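MutS2 protein (Thermus thermophilus, PDB 2ZQE) probably cuts DNA through its Smr endonuclease domain, an activity linked to the suppression of homologous recombination. Local coordinates at residues L36-G41 / Q49-A54. Sequence-based numbering, arbitrary orientation.
Sequences LRLLHG and QAIREA
Ile51 projects from helix 46-57 toward the strand and uses both of its branches, touching Leu38 on the strand and His40 just beyond its end. The longer branch ends in CD1, which comes in obliquely on the imidazole, 3.7 Å from His40 CD2, and also rests on the CB of that histidine. The short branch serves the leucine: Ile51 CG2 and Leu38 CD1 are 3.8 Å apart, the two side chains slanting across one another. In Ile51, with CG1 anti to the carbonyl carbon (chi1 -69°) and the chain extended beyond it, CD1 is carried to the histidine and CG2 turned to the leucine. His40 has CG wedged between its backbone N and carbonyl carbon (chi1 40°), and polar bonds on both ring nitrogens fix its rotation. His40 ND1 donates to Gly41 O at 2.9 Å, nearly straight at 171°, with the carbonyl oxygen almost in the ring plane and a lone pair receiving the hydrogen. NE2 is hydrogen-bonded to Thr77 OG1 on the adjacent strand 76-81, so both nitrogens of this buried ring are satisfied while its CG-CD2 side packs on the isoleucine. Leu9 adds to the apolar surroundings of Ile51, and Leu55, one turn further along the helix, touches Leu38. The arrangement is a strand-turn-helix unit, in which helix 46-57 folds back over strand 35-39 in the alpha/beta sandwich of the Smr domain.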
loop_
_atom_site.group_PDB
_atom_site.type_symbol
_atom_site.label_atom_id
_atom_site.label_comp_id
_atom_site.label_asym_id
_atom_site.label_seq_id
_atom_site.Cartn_x
_atom_site.Cartn_y
_atom_site.Cartn_z
ATOM N N LEU A 36 1.733 0.477 -7.389
ATOM C CA LEU A 36 1.997 -0.583 -6.426
ATOM C C LEU A 36 0.713 -0.913 -5.683
ATOM O O LEU A 36 0.029 -0.019 -5.183
ATOM C CB LEU A 36 3.064 -0.120 -5.429
ATOM C CG LEU A 36 3.360 -1.014 -4.228
ATOM C CD1 LEU A 36 3.924 -2.366 -4.637
ATOM C CD2 LEU A 36 4.301 -0.277 -3.296
ATOM N N ARG A 37 0.391 -2.199 -5.609
ATOM C CA ARG A 37 -0.787 -2.642 -4.848
ATOM C C ARG A 37 -0.382 -3.151 -3.476
ATOM O O ARG A 37 0.520 -3.965 -3.353
ATOM C CB ARG A 37 -1.545 -3.735 -5.598
ATOM C CG ARG A 37 -2.329 -3.221 -6.798
ATOM C CD ARG A 37 -2.759 -4.381 -7.706
ATOM N NE ARG A 37 -3.563 -5.397 -7.010
ATOM C CZ ARG A 37 -4.882 -5.345 -6.806
ATOM N NH1 ARG A 37 -5.604 -4.311 -7.221
ATOM N NH2 ARG A 37 -5.476 -6.334 -6.154
ATOM N N LEU A 38 -1.051 -2.642 -2.444
ATOM C CA LEU A 38 -0.820 -3.082 -1.078
ATOM C C LEU A 38 -2.006 -3.911 -0.609
ATOM O O LEU A 38 -3.074 -3.389 -0.314
ATOM C CB LEU A 38 -0.598 -1.862 -0.163
ATOM C CG LEU A 38 0.503 -0.917 -0.641
ATOM C CD1 LEU A 38 0.521 0.334 0.252
ATOM C CD2 LEU A 38 1.869 -1.591 -0.645
ATOM N N LEU A 39 -1.818 -5.226 -0.580
ATOM C CA LEU A 39 -2.861 -6.136 -0.125
ATOM C C LEU A 39 -2.767 -6.286 1.389
ATOM O O LEU A 39 -1.920 -7.033 1.898
ATOM C CB LEU A 39 -2.683 -7.488 -0.832
ATOM C CG LEU A 39 -3.552 -8.669 -0.395
ATOM C CD1 LEU A 39 -5.021 -8.290 -0.463
ATOM C CD2 LEU A 39 -3.236 -9.905 -1.256
ATOM N N HIS A 40 -3.627 -5.563 2.109
ATOM C CA HIS A 40 -3.604 -5.604 3.584
ATOM C C HIS A 40 -4.816 -6.280 4.188
ATOM O O HIS A 40 -4.856 -6.545 5.395
ATOM C CB HIS A 40 -3.494 -4.196 4.177
ATOM C CG HIS A 40 -4.318 -3.170 3.463
ATOM N ND1 HIS A 40 -5.696 -3.169 3.485
ATOM C CD2 HIS A 40 -3.952 -2.099 2.727
ATOM C CE1 HIS A 40 -6.144 -2.138 2.791
ATOM N NE2 HIS A 40 -5.106 -1.479 2.307
ATOM N N GLY A 41 -5.816 -6.513 3.349
ATOM C CA GLY A 41 -7.040 -7.134 3.785
ATOM C C GLY A 41 -7.946 -6.187 4.538
ATOM O O GLY A 41 -7.624 -5.006 4.737
ATOM N N GLN A 49 -6.173 1.590 7.739
ATOM C CA GLN A 49 -6.112 2.940 8.284
ATOM C C GLN A 49 -4.688 3.428 8.485
ATOM O O GLN A 49 -4.357 4.569 8.110
ATOM C CB GLN A 49 -6.893 3.039 9.591
ATOM C CG GLN A 49 -6.986 4.477 10.102
ATOM C CD GLN A 49 -8.259 4.720 10.881
ATOM O OE1 GLN A 49 -8.485 4.102 11.906
ATOM N NE2 GLN A 49 -9.096 5.646 10.395
ATOM N N ALA A 50 -3.846 2.572 9.075
ATOM C CA ALA A 50 -2.467 2.953 9.369
ATOM C C ALA A 50 -1.676 3.178 8.087
ATOM O O ALA A 50 -0.915 4.137 7.974
ATOM C CB ALA A 50 -1.781 1.906 10.245
ATOM N N ILE A 51 -1.886 2.298 7.110
ATOM C CA ILE A 51 -1.230 2.433 5.808
ATOM C C ILE A 51 -1.650 3.716 5.062
ATOM O O ILE A 51 -0.793 4.469 4.554
ATOM C CB ILE A 51 -1.467 1.187 4.948
ATOM C CG1 ILE A 51 -0.714 0.010 5.548
ATOM C CG2 ILE A 51 -1.033 1.452 3.479
ATOM C CD1 ILE A 51 -1.155 -1.352 5.006
ATOM N N ARG A 52 -2.948 3.986 5.004
ATOM C CA ARG A 52 -3.411 5.196 4.320
ATOM C C ARG A 52 -2.786 6.444 4.941
ATOM O O ARG A 52 -2.318 7.325 4.217
ATOM C CB ARG A 52 -4.935 5.293 4.331
ATOM C CG ARG A 52 -5.594 4.283 3.389
ATOM C CD ARG A 52 -7.101 4.139 3.638
ATOM N NE ARG A 52 -7.877 5.351 3.358
ATOM C CZ ARG A 52 -8.317 5.716 2.147
ATOM N NH1 ARG A 52 -8.031 5.000 1.065
ATOM N NH2 ARG A 52 -9.057 6.809 2.021
ATOM N N GLU A 53 -2.734 6.503 6.270
ATOM C CA GLU A 53 -2.136 7.675 6.921
ATOM C C GLU A 53 -0.623 7.794 6.630
ATOM O O GLU A 53 -0.100 8.888 6.353
ATOM C CB GLU A 53 -2.447 7.679 8.424
ATOM C CG GLU A 53 -1.977 8.951 9.136
ATOM C CD GLU A 53 -2.709 10.242 8.732
ATOM O OE1 GLU A 53 -3.743 10.215 8.027
ATOM O OE2 GLU A 53 -2.234 11.323 9.162
ATOM N N ALA A 54 0.081 6.658 6.648
ATOM C CA ALA A 54 1.497 6.659 6.268
ATOM C C ALA A 54 1.706 7.179 4.836
ATOM O O ALA A 54 2.645 7.960 4.557
ATOM C CB ALA A 54 2.089 5.270 6.430
#